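Long-range contacts in poly-beta-1,6-N-acetyl-D-glucosamine N-deacetylase (Aggregatibacter actinomycetemcomitans, PDB 4U10), which probably removes N-acetyl groups from the exopolysaccharide poly-beta-1,6-N-acetyl-D-glucosamine by metal-dependent hydrolysis, through the polysaccharide deacetylase domain present here: residues Asp146-Gly151 with Asn182-Asp187; Val152-Ala157 with Val164-Tyr169; Arg204-Pro209 with Ser224-His229; His228-Gly233 with Arg243-Leu248. All coordinates share one frame; numbering follows the deposited sequence. Where two conformers were deposited one is given.

Contact 1 of 4, residues Asp146-Gly151 with Asn182-Asp187; sequences DNLHHG and NRLVQD. With ZN (zinc ion), chain C.
CG of Asp187 is anti to its backbone N (chi1 -177°) and CG of Leu148 anti to its own carbonyl carbon (chi1 -65°); the carboxylate reaches Asp146 and Asn147, and the Leu148 and Asp187 side chains slide past each other in opposite directions. Two successive backbone amides are gripped: Asp146 N donates to Asp187 OD1 at 2.9 Å, from the syn side but tilted out of the carboxylate plane, and Asn147 N reaches the syn lone pair of Asp187 OD2 at 2.8 Å, with an N-H...O angle of 153°. Each oxygen thus holds one amide, which fixes the rotation of the group; waters also lie at Asp187 OD2, one of them bridging to Asp146 OD2. Leu148 CD1 covers the carboxylate, 3.4 Å from Asp187 CG, and touches Leu184 CD2 at 4.0 Å. The other methyl, Leu148 CD2, meets the edge of the Arg183 guanidinium, 3.7 Å from NH1; Arg183 itself forms a salt bridge with Glu175. Next to Leu148, His149 NE2 binds zinc at 2.1 Å, and a water together with Asp75 and His144 completes the site. Helix 177-199 therefore anchors the loop that presents one ligand of the Asp-His-His metal triad typical of NodB-type polysaccharide deacetylases.

Contact 2 of 4, residues Val152-Ala157 with Val164-Tyr169; sequences VRANPA and VVAPEY
Tyr169 and Pro156 form the closely packed end of this contact, although Pro156 lies on the solvent side. Tyr169 CG is anti to its backbone N, and Pro156 CG lies over the tyrosine face, 4.1 Å from the ring centroid and 27° off its normal, a CH-pi arrangement. Arg153 runs beside Tyr169 in the same direction, yet the guanidinium plane is turned 62° from the ring: Tyr169 CD2 sits over the guanidinium, and Arg153 NH2 is 3.6 Å from Tyr169 CE2. The guanidinium is held from within its own segment, where Arg153 NE donates to Asn155 O at 3.0 Å and NH2 to Pro156 O. Backbone pairing adds one nearly straight bond, Tyr169 N to Arg153 O at 2.9 Å (174°). Elsewhere Glu168 CG packs 3.8 Å from Val152 CB, but the alanine pair is thin, Ala154 CB and Ala166 CB being 4.3 Å apart. Here waters bridge polar atoms of the two segments: one accepts from Arg153 N and donates to Glu168 OE2 at 2.6 Å, while a second donates to both Ala154 O and Pro167 O. A lone direct hydrogen bond, water bridges and a proline packed on a tyrosine face imply a hydrated junction rather than a continuous sheet, with the arginine tied to backbone carbonyls.

Contact 3 of 4, residues Arg204-Pro209 with Ser224-His229; sequences RIMVWP and SGMTHH
This is a largely buried pairing of two parallel strands: residues 205-207 and 228-229, joined through helix 215-222, lie side by side in the three-stranded parallel sheet. The evidence is a bridge between Met206 and His229, whose CA atoms are 4.7 Å apart, with Met206 N donating to His228 O at 3.0 Å (160°). Beside it, His229 CA makes a CA-H...O contact with Met206 O at 3.1 Å. Before the bridge a water donates to Arg204 O and Gly225 O and accepts from His228 N. Gly225, at positive phi, is the C-prime residue of the Schellman motif closing the helix. Selenomethionine Met226, from the loop before the strand, packs obliquely on selenomethionine Met206, the two CB atoms 4.0 Å apart, while Met226 SE lies 3.6 Å from Ile205 O. His229 lies on the same sheet face as Met206; its CG stands between backbone N and carbonyl carbon (chi1 61°). The His229 and Trp208 rings meet rim to rim. Their planes are 57° apart, and His229 ND1 lies at the indole edge, 3.0 Å from Trp208 NE1. Phe213 stacks on Trp208. Further along, Val207 O accepts a hydrogen bond from ND1 of the zinc ligand His144, a second-shell link. The arrangement is a beta-alpha-beta crossover, consistent with the distorted alpha/beta barrel of polysaccharide deacetylases.

Contact 4 of 4, residues His228-Gly233 with Arg243-Leu248; sequences HHFALG and RYVGRL
One face of the His229 ring is occupied by Arg243 O and by Tyr244 CA, the latter 3.9 Å from the ring centroid in a CH-pi contact. The Tyr244 ring is nearly parallel to the histidine, 11° apart, but offset, with little ring overlap, and Ala231 CB meets its edge 3.7 Å from Tyr244 CE1. The Arg247 guanidinium has Phe230 CB over one face and Ala231 O at its edge, in plane; the bend at chi3 (-65°) turns NE to that carbonyl, giving a straight bond of 2.9 Å (166°). The Phe230 ring spans two partners, with CD1 3.6 Å from Val245 CB and CD2 3.6 Å from Arg247 CD. Between the two faces, the backbones form a parallel ladder: His229 N to Arg243 O, Val245 N to His229 O and Ala231 N to Val245 O, each 2.9 Å. Past the strands, Arg247 N reaches Leu232 O at 3.0 Å from above the carbonyl plane. Arg247 NH1 forms a salt bridge with the zinc ligand Asp74, making it a second-shell residue of that site. Strand 244-245 is the outer strand of the three, beyond 228-230: Val245 packs on strand 3-13, Leu248 bonds through its backbone to Val6 and Ala8 there, and Trp51 of helix 51-58 meets Phe230 edge-to-face.

Overall arrangement
Contacts 3 and 4 both use strand 228-230, pairing it with its two neighbours in one parallel sheet; their centres are about 10 Å apart, nearer the chain centre than those of the other two. Contact 3 is largely buried and combines a single strand hydrogen bond across the segments with methionine and aromatic packing, whereas contact 4, partly buried, has a fuller backbone ladder and an arginine bound to a carbonyl. Contacts 1 and 2 are partly buried and lie farther out, linked by Arg183 NH2 to Ala166 O; the first uses direct bonds of a carboxylate to two amides, the second one direct backbone bond with waters bridging elsewhere. Contact 1 supplies a zinc ligand; contacts 3 and 4 approach the metal sites through second-shell bonds.

Contact 1 of 4, residues Asp146-Gly151 with Asn182-Asp187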
loop_
_atom_site.group_PDB
_atom_site.type_symbol
_atom_site.label_atom_id
_atom_site.label_comp_id
_atom_site.label_asym_id
_atom_site.label_seq_id
_atom_site.Cartn_x
_atom_site.Cartn_y
_atom_site.Cartn_z
ATOM N N ASP A 146 1.311 -6.757 9.398
ATOM C CA ASP A 146 1.299 -8.176 9.346
ATOM C C ASP A 146 -0.151 -8.707 9.308
ATOM O O ASP A 146 -0.583 -9.368 8.370
ATOM C CB ASP A 146 2.109 -8.810 10.512
ATOM C CG ASP A 146 2.554 -10.241 10.168
ATOM O OD1 ASP A 146 2.963 -10.484 8.991
ATOM O OD2 ASP A 146 2.554 -11.078 11.085
ATOM N N ASN A 147 -0.875 -8.429 10.349
ATOM C CA ASN A 147 -2.261 -8.854 10.482
ATOM C C ASN A 147 -3.155 -7.775 11.142
ATOM O O ASN A 147 -3.954 -8.057 12.019
ATOM C CB ASN A 147 -2.313 -10.160 11.253
ATOM C CG ASN A 147 -3.702 -10.741 11.303
ATOM O OD1 ASN A 147 -4.472 -10.500 10.439
ATOM N ND2 ASN A 147 -4.023 -11.427 12.341
ATOM N N LEU A 148 -3.007 -6.518 10.706
ATOM C CA LEU A 148 -3.858 -5.409 11.169
ATOM C C LEU A 148 -4.635 -4.707 10.030
ATOM O O LEU A 148 -5.001 -3.506 10.119
ATOM C CB LEU A 148 -3.015 -4.438 12.016
ATOM C CG LEU A 148 -2.429 -4.950 13.341
ATOM C CD1 LEU A 148 -1.433 -3.958 13.910
ATOM C CD2 LEU A 148 -3.481 -5.354 14.386
ATOM N N HIS A 149 -4.952 -5.483 8.989
ATOM C CA HIS A 149 -5.735 -5.000 7.879
ATOM C C HIS A 149 -7.131 -5.530 8.082
ATOM O O HIS A 149 -7.658 -6.263 7.237
ATOM C CB HIS A 149 -5.194 -5.550 6.599
ATOM C CG HIS A 149 -5.583 -4.767 5.398
ATOM N ND1 HIS A 149 -6.859 -4.726 4.900
ATOM C CD2 HIS A 149 -4.849 -3.959 4.600
ATOM C CE1 HIS A 149 -6.907 -3.924 3.863
ATOM N NE2 HIS A 149 -5.685 -3.489 3.625
ATOM N N HIS A 150 -7.664 -5.279 9.274
ATOM C CA HIS A 150 -9.030 -5.746 9.673
ATOM C C HIS A 150 -9.536 -4.779 10.727
ATOM O O HIS A 150 -8.774 -3.904 11.181
ATOM C CB HIS A 150 -9.035 -7.183 10.204
ATOM C CG HIS A 150 -8.189 -7.387 11.439
ATOM N ND1 HIS A 150 -8.625 -7.093 12.709
ATOM C CD2 HIS A 150 -6.909 -7.798 11.581
ATOM C CE1 HIS A 150 -7.678 -7.371 13.583
ATOM N NE2 HIS A 150 -6.633 -7.821 12.924
ATOM N N GLY A 151 -10.810 -4.894 11.089
ATOM C CA GLY A 151 -11.357 -4.202 12.236
ATOM C C GLY A 151 -11.176 -4.877 13.582
ATOM O O GLY A 151 -10.935 -6.086 13.681
ATOM N N ASN A 182 1.705 -1.935 22.298
ATOM C CA ASN A 182 2.347 -3.231 22.170
ATOM C C ASN A 182 1.827 -4.015 20.952
ATOM O O ASN A 182 2.550 -4.681 20.273
ATOM C CB ASN A 182 2.014 -4.087 23.426
ATOM C CG ASN A 182 2.985 -3.880 24.583
ATOM O OD1 ASN A 182 3.903 -3.050 24.528
ATOM N ND2 ASN A 182 2.785 -4.671 25.654
ATOM N N ARG A 183 0.501 -3.998 20.795
ATOM C CA ARG A 183 -0.170 -4.689 19.701
ATOM C C ARG A 183 0.349 -4.152 18.356
ATOM O O ARG A 183 0.689 -4.938 17.515
ATOM C CB ARG A 183 -1.713 -4.570 19.776
ATOM C CG ARG A 183 -2.444 -5.228 18.608
ATOM C CD ARG A 183 -3.902 -5.585 18.922
ATOM N NE ARG A 183 -4.670 -4.400 19.327
ATOM C CZ ARG A 183 -5.211 -3.492 18.498
ATOM N NH1 ARG A 183 -5.150 -3.626 17.161
ATOM N NH2 ARG A 183 -5.820 -2.436 19.002
ATOM N N LEU A 184 0.476 -2.828 18.202
ATOM C CA LEU A 184 1.056 -2.265 16.987
ATOM C C LEU A 184 2.560 -2.521 16.807
ATOM O O LEU A 184 3.041 -2.924 15.714
ATOM C CB LEU A 184 0.808 -0.768 16.941
ATOM C CG LEU A 184 -0.563 -0.226 17.241
ATOM C CD1 LEU A 184 -0.580 1.259 16.905
ATOM C CD2 LEU A 184 -1.683 -0.942 16.544
ATOM N N VAL A 185 3.349 -2.300 17.864
ATOM C CA VAL A 185 4.763 -2.524 17.773
ATOM C C VAL A 185 5.051 -3.967 17.347
ATOM O O VAL A 185 5.855 -4.199 16.472
ATOM C CB VAL A 185 5.475 -2.245 19.103
ATOM C CG1 VAL A 185 6.952 -2.624 18.986
ATOM C CG2 VAL A 185 5.333 -0.756 19.457
ATOM N N GLN A 186 4.411 -4.950 17.945
ATOM C CA GLN A 186 4.791 -6.343 17.619
ATOM C C GLN A 186 4.304 -6.757 16.247
ATOM O O GLN A 186 5.005 -7.501 15.564
ATOM C CB GLN A 186 4.332 -7.334 18.690
ATOM C CG GLN A 186 4.826 -6.956 20.111
ATOM C CD GLN A 186 6.327 -6.590 20.173
ATOM O OE1 GLN A 186 6.775 -5.851 21.059
ATOM N NE2 GLN A 186 7.066 -7.036 19.221
ATOM N N ASP A 187 3.092 -6.303 15.872
ATOM C CA ASP A 187 2.577 -6.634 14.537
ATOM C C ASP A 187 3.499 -6.050 13.462
ATOM O O ASP A 187 3.875 -6.759 12.555
ATOM C CB ASP A 187 1.165 -6.109 14.328
ATOM C CG ASP A 187 0.606 -6.509 12.978
ATOM O OD1 ASP A 187 0.872 -5.728 12.048
ATOM O OD2 ASP A 187 -0.005 -7.604 12.877
HETATM ZN ZN ZN C . -5.083 -2.271 2.076
HETATM O O HOH W 1 0.853 -10.447 13.422
HETATM O O HOH W 2 -1.809 -8.888 14.617
HETATM O O HOH W 3 -5.570 -0.462 1.967
#

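Contact 2 of 4, residues Val152-Ala157 with Val164-Tyr169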
loop_
_atom_site.group_PDB
_atom_site.type_symbol
_atom_site.label_atom_id
_atom_site.label_comp_id
_atom_site.label_asym_id
_atom_site.label_seq_id
_atom_site.Cartn_x
_atom_site.Cartn_y
_atom_site.Cartn_z
ATOM N N VAL A 152 -11.276 -4.063 14.622
ATOM C CA VAL A 152 -11.485 -4.539 15.994
ATOM C C VAL A 152 -12.750 -3.900 16.560
ATOM O O VAL A 152 -13.135 -2.756 16.203
ATOM C CB VAL A 152 -10.333 -4.146 16.900
ATOM C CG1 VAL A 152 -9.042 -4.802 16.438
ATOM C CG2 VAL A 152 -10.203 -2.630 16.948
ATOM N N ARG A 153 -13.401 -4.606 17.473
ATOM C CA ARG A 153 -14.517 -3.982 18.199
ATOM C C ARG A 153 -13.942 -2.831 18.998
ATOM O O ARG A 153 -12.966 -2.978 19.731
ATOM C CB ARG A 153 -15.176 -5.025 19.067
ATOM C CG ARG A 153 -16.501 -4.570 19.649
ATOM C CD ARG A 153 -17.143 -5.700 20.432
ATOM N NE ARG A 153 -18.070 -5.214 21.455
ATOM C CZ ARG A 153 -18.439 -5.933 22.522
ATOM N NH1 ARG A 153 -17.973 -7.165 22.723
ATOM N NH2 ARG A 153 -19.280 -5.419 23.412
ATOM N N ALA A 154 -14.495 -1.651 18.824
ATOM C CA ALA A 154 -13.905 -0.446 19.434
ATOM C C ALA A 154 -14.727 0.146 20.613
ATOM O O ALA A 154 -14.343 1.183 21.195
ATOM C CB ALA A 154 -13.775 0.606 18.363
ATOM N N ASN A 155 -15.894 -0.452 20.874
ATOM C CA ASN A 155 -16.725 -0.070 22.003
ATOM C C ASN A 155 -17.731 -1.148 22.490
ATOM O O ASN A 155 -17.913 -2.197 21.858
ATOM C CB ASN A 155 -17.350 1.329 21.775
ATOM C CG ASN A 155 -18.569 1.333 20.869
ATOM O OD1 ASN A 155 -19.325 0.363 20.768
ATOM N ND2 ASN A 155 -18.829 2.489 20.262
ATOM N N PRO A 156 -18.374 -0.911 23.656
ATOM C CA PRO A 156 -19.325 -1.968 24.098
ATOM C C PRO A 156 -20.569 -2.156 23.218
ATOM O O PRO A 156 -21.174 -3.233 23.247
ATOM C CB PRO A 156 -19.708 -1.561 25.527
ATOM C CG PRO A 156 -18.803 -0.411 25.918
ATOM C CD PRO A 156 -18.188 0.156 24.658
ATOM N N ALA A 157 -20.966 -1.145 22.450
ATOM C CA ALA A 157 -22.151 -1.243 21.603
ATOM C C ALA A 157 -21.931 -2.017 20.309
ATOM O O ALA A 157 -22.877 -2.251 19.538
ATOM C CB ALA A 157 -22.639 0.143 21.274
ATOM N N VAL A 164 -5.480 -0.689 13.474
ATOM C CA VAL A 164 -4.329 0.145 13.678
ATOM C C VAL A 164 -4.665 1.347 14.574
ATOM O O VAL A 164 -3.822 1.753 15.358
ATOM C CB VAL A 164 -3.750 0.626 12.319
ATOM C CG1 VAL A 164 -2.731 1.751 12.495
ATOM C CG2 VAL A 164 -3.053 -0.504 11.623
ATOM N N VAL A 165 -5.889 1.871 14.492
ATOM C CA VAL A 165 -6.148 3.216 15.020
ATOM C C VAL A 165 -7.067 3.270 16.227
ATOM O O VAL A 165 -7.434 4.387 16.635
ATOM C CB VAL A 165 -6.674 4.211 13.957
ATOM C CG1 VAL A 165 -5.626 4.433 12.880
ATOM C CG2 VAL A 165 -8.006 3.784 13.346
ATOM N N ALA A 166 -7.397 2.111 16.817
ATOM C CA ALA A 166 -8.372 2.033 17.921
ATOM C C ALA A 166 -7.957 0.984 18.938
ATOM O O ALA A 166 -7.743 -0.145 18.531
ATOM C CB ALA A 166 -9.733 1.643 17.343
ATOM N N PRO A 167 -7.811 1.354 20.249
ATOM C CA PRO A 167 -7.752 0.313 21.233
ATOM C C PRO A 167 -8.995 -0.582 21.121
ATOM O O PRO A 167 -10.102 -0.102 20.928
ATOM C CB PRO A 167 -7.736 1.068 22.563
ATOM C CG PRO A 167 -7.339 2.485 22.235
ATOM C CD PRO A 167 -8.025 2.671 20.898
ATOM N N GLU A 168 -8.761 -1.875 21.209
ATOM C CA GLU A 168 -9.741 -2.885 21.204
ATOM C C GLU A 168 -10.529 -3.018 22.518
ATOM O O GLU A 168 -9.981 -2.938 23.597
ATOM C CB GLU A 168 -9.041 -4.193 20.923
ATOM C CG GLU A 168 -10.003 -5.266 20.499
ATOM C CD GLU A 168 -9.321 -6.573 20.106
ATOM O OE1 GLU A 168 -8.090 -6.805 20.328
ATOM O OE2 GLU A 168 -10.035 -7.338 19.496
ATOM N N TYR A 169 -11.814 -3.258 22.345
ATOM C CA TYR A 169 -12.720 -3.573 23.391
ATOM C C TYR A 169 -13.059 -5.050 23.268
ATOM O O TYR A 169 -13.686 -5.445 22.321
ATOM C CB TYR A 169 -13.994 -2.750 23.234
ATOM C CG TYR A 169 -14.887 -2.915 24.420
ATOM C CD1 TYR A 169 -14.731 -2.098 25.557
ATOM C CD2 TYR A 169 -15.855 -3.892 24.440
ATOM C CE1 TYR A 169 -15.531 -2.267 26.691
ATOM C CE2 TYR A 169 -16.656 -4.095 25.573
ATOM C CZ TYR A 169 -16.489 -3.268 26.686
ATOM O OH TYR A 169 -17.314 -3.426 27.774
HETATM O O HOH W 4 -12.353 -6.965 18.399
HETATM O O HOH W 5 -11.762 2.006 21.224
#

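Contact 3 of 4, residues Arg204-Pro209 with Ser224-His229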
loop_
_atom_site.group_PDB
_atom_site.type_symbol
_atom_site.label_atom_id
_atom_site.label_comp_id
_atom_site.label_asym_id
_atom_site.label_seq_id
_atom_site.Cartn_x
_atom_site.Cartn_y
_atom_site.Cartn_z
ATOM N N ARG A 204 10.969 -0.246 4.190
ATOM C CA ARG A 204 11.262 1.069 4.733
ATOM C C ARG A 204 10.109 2.048 4.525
ATOM O O ARG A 204 10.242 3.269 4.687
ATOM C CB ARG A 204 12.562 1.592 4.124
ATOM C CG ARG A 204 12.610 1.476 2.649
ATOM C CD ARG A 204 13.979 1.897 2.054
ATOM N NE ARG A 204 13.885 1.759 0.602
ATOM C CZ ARG A 204 14.866 1.978 -0.253
ATOM N NH1 ARG A 204 16.057 2.339 0.205
ATOM N NH2 ARG A 204 14.631 1.840 -1.563
ATOM N N ILE A 205 8.941 1.504 4.242
ATOM C CA ILE A 205 7.727 2.261 4.141
ATOM C C ILE A 205 6.661 1.441 4.855
ATOM O O ILE A 205 6.573 0.262 4.667
ATOM C CB ILE A 205 7.282 2.439 2.662
ATOM C CG1 ILE A 205 8.322 3.154 1.802
ATOM C CG2 ILE A 205 5.942 3.151 2.482
ATOM C CD1 ILE A 205 8.109 2.880 0.308
HETATM N N MSE A 206 5.844 2.125 5.633
HETATM C CA MSE A 206 4.544 1.570 6.105
HETATM C C MSE A 206 3.455 2.185 5.312
HETATM O O MSE A 206 3.301 3.432 5.267
HETATM C CB MSE A 206 4.424 1.721 7.607
HETATM C CG MSE A 206 2.984 1.559 8.146
HETATM SE SE MSE A 206 2.477 -0.324 7.872
HETATM C CE MSE A 206 3.398 -1.077 9.356
ATOM N N VAL A 207 2.611 1.341 4.707
ATOM C CA VAL A 207 1.416 1.854 4.101
ATOM C C VAL A 207 0.218 1.534 4.955
ATOM O O VAL A 207 -0.070 0.359 5.230
ATOM C CB VAL A 207 1.224 1.293 2.666
ATOM C CG1 VAL A 207 0.005 1.938 2.023
ATOM C CG2 VAL A 207 2.478 1.503 1.795
ATOM N N TRP A 208 -0.567 2.556 5.307
ATOM C CA TRP A 208 -1.636 2.346 6.314
ATOM C C TRP A 208 -2.823 1.722 5.640
ATOM O O TRP A 208 -3.256 2.224 4.568
ATOM C CB TRP A 208 -2.061 3.691 6.904
ATOM C CG TRP A 208 -0.933 4.441 7.547
ATOM C CD1 TRP A 208 -0.491 5.682 7.212
ATOM C CD2 TRP A 208 -0.135 4.011 8.664
ATOM N NE1 TRP A 208 0.549 6.025 8.028
ATOM C CE2 TRP A 208 0.795 5.021 8.916
ATOM C CE3 TRP A 208 -0.085 2.842 9.446
ATOM C CZ2 TRP A 208 1.745 4.911 9.913
ATOM C CZ3 TRP A 208 0.832 2.753 10.407
ATOM C CH2 TRP A 208 1.742 3.776 10.649
ATOM N N PRO A 209 -3.377 0.629 6.219
ATOM C CA PRO A 209 -4.682 0.143 5.755
ATOM C C PRO A 209 -5.720 1.245 5.773
ATOM O O PRO A 209 -5.858 1.954 6.789
ATOM C CB PRO A 209 -5.032 -0.920 6.845
ATOM C CG PRO A 209 -3.689 -1.530 7.115
ATOM C CD PRO A 209 -2.872 -0.253 7.290
ATOM N N SER A 224 10.376 -0.047 13.867
ATOM C CA SER A 224 10.813 -1.165 13.020
ATOM C C SER A 224 11.395 -0.723 11.688
ATOM O O SER A 224 11.563 -1.541 10.793
ATOM C CB SER A 224 9.691 -2.186 12.835
ATOM O OG SER A 224 9.513 -2.889 14.052
ATOM N N GLY A 225 11.749 0.545 11.580
ATOM C CA GLY A 225 12.455 1.057 10.413
ATOM C C GLY A 225 11.593 1.689 9.358
ATOM O O GLY A 225 12.040 1.859 8.232
HETATM N N MSE A 226 10.346 2.039 9.692
HETATM C CA MSE A 226 9.448 2.611 8.710
HETATM C C MSE A 226 9.037 3.971 9.198
HETATM O O MSE A 226 7.950 4.142 9.850
HETATM C CB MSE A 226 8.313 1.638 8.507
HETATM C CG MSE A 226 8.887 0.288 8.106
HETATM SE SE MSE A 226 7.389 -0.982 7.924
HETATM C CE MSE A 226 7.386 -2.022 9.475
ATOM N N THR A 227 9.913 4.944 8.913
ATOM C CA THR A 227 9.691 6.339 9.255
ATOM C C THR A 227 8.917 7.032 8.134
ATOM O O THR A 227 8.166 7.945 8.386
ATOM C CB THR A 227 11.058 7.052 9.523
ATOM O OG1 THR A 227 11.581 6.547 10.736
ATOM C CG2 THR A 227 10.889 8.512 9.694
ATOM N N HIS A 228 9.102 6.568 6.896
ATOM C CA HIS A 228 8.220 6.946 5.792
ATOM C C HIS A 228 6.917 6.153 5.829
ATOM O O HIS A 228 6.907 4.929 5.841
ATOM C CB HIS A 228 8.932 6.785 4.456
ATOM C CG HIS A 228 10.136 7.654 4.341
ATOM N ND1 HIS A 228 10.057 9.001 4.043
ATOM C CD2 HIS A 228 11.440 7.382 4.511
ATOM C CE1 HIS A 228 11.273 9.515 4.072
ATOM N NE2 HIS A 228 12.127 8.545 4.340
ATOM N N HIS A 229 5.817 6.863 5.831
ATOM C CA HIS A 229 4.511 6.231 5.842
ATOM C C HIS A 229 3.589 6.816 4.784
ATOM O O HIS A 229 3.514 8.038 4.576
ATOM C CB HIS A 229 3.942 6.223 7.286
ATOM C CG HIS A 229 3.752 7.572 7.890
ATOM N ND1 HIS A 229 2.561 8.255 7.828
ATOM C CD2 HIS A 229 4.593 8.349 8.611
ATOM C CE1 HIS A 229 2.667 9.397 8.479
ATOM N NE2 HIS A 229 3.903 9.491 8.932
HETATM O O HOH W 6 11.508 4.630 6.648
#

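Contact 4 of 4, residues His228-Gly233 with Arg243-Leu248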
loop_
_atom_site.group_PDB
_atom_site.type_symbol
_atom_site.label_atom_id
_atom_site.label_comp_id
_atom_site.label_asym_id
_atom_site.label_seq_id
_atom_site.Cartn_x
_atom_site.Cartn_y
_atom_site.Cartn_z
ATOM N N HIS A 228 9.102 6.568 6.896
ATOM C CA HIS A 228 8.220 6.946 5.792
ATOM C C HIS A 228 6.917 6.153 5.829
ATOM O O HIS A 228 6.907 4.929 5.841
ATOM C CB HIS A 228 8.932 6.785 4.456
ATOM C CG HIS A 228 10.136 7.654 4.341
ATOM N ND1 HIS A 228 10.057 9.001 4.043
ATOM C CD2 HIS A 228 11.440 7.382 4.511
ATOM C CE1 HIS A 228 11.273 9.515 4.072
ATOM N NE2 HIS A 228 12.127 8.545 4.340
ATOM N N HIS A 229 5.817 6.863 5.831
ATOM C CA HIS A 229 4.511 6.231 5.842
ATOM C C HIS A 229 3.589 6.816 4.784
ATOM O O HIS A 229 3.514 8.038 4.576
ATOM C CB HIS A 229 3.942 6.223 7.286
ATOM C CG HIS A 229 3.752 7.572 7.890
ATOM N ND1 HIS A 229 2.561 8.255 7.828
ATOM C CD2 HIS A 229 4.593 8.349 8.611
ATOM C CE1 HIS A 229 2.667 9.397 8.479
ATOM N NE2 HIS A 229 3.903 9.491 8.932
ATOM N N PHE A 230 2.838 5.951 4.124
ATOM C CA PHE A 230 1.922 6.354 3.057
ATOM C C PHE A 230 0.478 6.405 3.593
ATOM O O PHE A 230 -0.107 5.364 3.921
ATOM C CB PHE A 230 1.967 5.332 1.915
ATOM C CG PHE A 230 3.186 5.417 0.979
ATOM C CD1 PHE A 230 4.336 6.119 1.275
ATOM C CD2 PHE A 230 3.164 4.674 -0.227
ATOM C CE1 PHE A 230 5.438 6.099 0.362
ATOM C CE2 PHE A 230 4.207 4.700 -1.104
ATOM C CZ PHE A 230 5.323 5.409 -0.803
ATOM N N ALA A 231 -0.120 7.602 3.568
ATOM C CA ALA A 231 -1.553 7.805 3.883
ATOM C C ALA A 231 -2.383 7.984 2.583
ATOM O O ALA A 231 -1.985 7.516 1.520
ATOM C CB ALA A 231 -1.691 8.990 4.863
ATOM N N LEU A 232 -3.569 8.583 2.633
ATOM C CA LEU A 232 -4.272 8.901 1.413
ATOM C C LEU A 232 -4.251 10.428 1.256
ATOM O O LEU A 232 -3.199 11.065 1.487
ATOM C CB LEU A 232 -5.670 8.277 1.411
ATOM C CG LEU A 232 -5.678 6.751 1.284
ATOM C CD1 LEU A 232 -7.096 6.180 1.363
ATOM C CD2 LEU A 232 -5.064 6.419 -0.055
ATOM N N GLY A 233 -5.401 11.001 0.896
ATOM C CA GLY A 233 -5.509 12.387 0.418
ATOM C C GLY A 233 -5.550 13.475 1.486
ATOM O O GLY A 233 -5.857 14.618 1.186
ATOM N N ARG A 243 8.469 12.504 5.891
ATOM C CA ARG A 243 8.109 11.231 6.488
ATOM C C ARG A 243 6.665 10.850 6.141
ATOM O O ARG A 243 6.380 9.712 5.751
ATOM C CB ARG A 243 8.247 11.331 8.005
ATOM C CG ARG A 243 9.676 11.576 8.488
ATOM C CD ARG A 243 9.654 12.197 9.912
ATOM N NE ARG A 243 10.865 11.945 10.713
ATOM C CZ ARG A 243 12.099 12.381 10.432
ATOM N NH1 ARG A 243 12.371 13.119 9.341
ATOM N NH2 ARG A 243 13.085 12.059 11.264
ATOM N N TYR A 244 5.771 11.828 6.258
ATOM C CA TYR A 244 4.308 11.667 5.999
ATOM C C TYR A 244 4.037 11.869 4.518
ATOM O O TYR A 244 4.175 12.986 4.015
ATOM C CB TYR A 244 3.551 12.721 6.830
ATOM C CG TYR A 244 2.040 12.870 6.680
ATOM C CD1 TYR A 244 1.239 11.933 6.005
ATOM C CD2 TYR A 244 1.410 13.944 7.266
ATOM C CE1 TYR A 244 -0.132 12.124 5.902
ATOM C CE2 TYR A 244 0.048 14.132 7.192
ATOM C CZ TYR A 244 -0.723 13.228 6.515
ATOM O OH TYR A 244 -2.083 13.473 6.490
ATOM N N VAL A 245 3.659 10.810 3.819
ATOM C CA VAL A 245 3.505 10.886 2.371
ATOM C C VAL A 245 2.029 10.749 2.049
ATOM O O VAL A 245 1.421 9.807 2.484
ATOM C CB VAL A 245 4.245 9.734 1.729
ATOM C CG1 VAL A 245 3.956 9.734 0.224
ATOM C CG2 VAL A 245 5.727 9.834 2.024
ATOM N N GLY A 246 1.426 11.712 1.379
ATOM C CA GLY A 246 0.044 11.602 0.913
ATOM C C GLY A 246 -0.103 11.011 -0.460
ATOM O O GLY A 246 0.812 11.052 -1.301
ATOM N N ARG A 247 -1.274 10.452 -0.711
ATOM C CA ARG A 247 -1.538 9.768 -1.933
ATOM C C ARG A 247 -2.937 10.090 -2.429
ATOM O O ARG A 247 -3.869 10.367 -1.634
ATOM C CB ARG A 247 -1.383 8.240 -1.713
ATOM C CG ARG A 247 -0.036 7.754 -1.139
ATOM C CD ARG A 247 0.050 6.228 -1.257
ATOM N NE ARG A 247 -0.976 5.583 -0.396
ATOM C CZ ARG A 247 -1.308 4.294 -0.429
ATOM N NH1 ARG A 247 -0.737 3.463 -1.290
ATOM N NH2 ARG A 247 -2.260 3.815 0.373
ATOM N N LEU A 248 -3.120 10.007 -3.744
ATOM C CA LEU A 248 -4.447 10.037 -4.302
ATOM C C LEU A 248 -5.043 8.628 -4.364
ATOM O O LEU A 248 -4.491 7.754 -5.019
ATOM C CB LEU A 248 -4.384 10.652 -5.714
ATOM C CG LEU A 248 -5.726 10.707 -6.434
ATOM C CD1 LEU A 248 -6.713 11.570 -5.660
ATOM C CD2 LEU A 248 -5.440 11.223 -7.819
HETATM O O HOH W 7 -2.626 4.488 3.289
#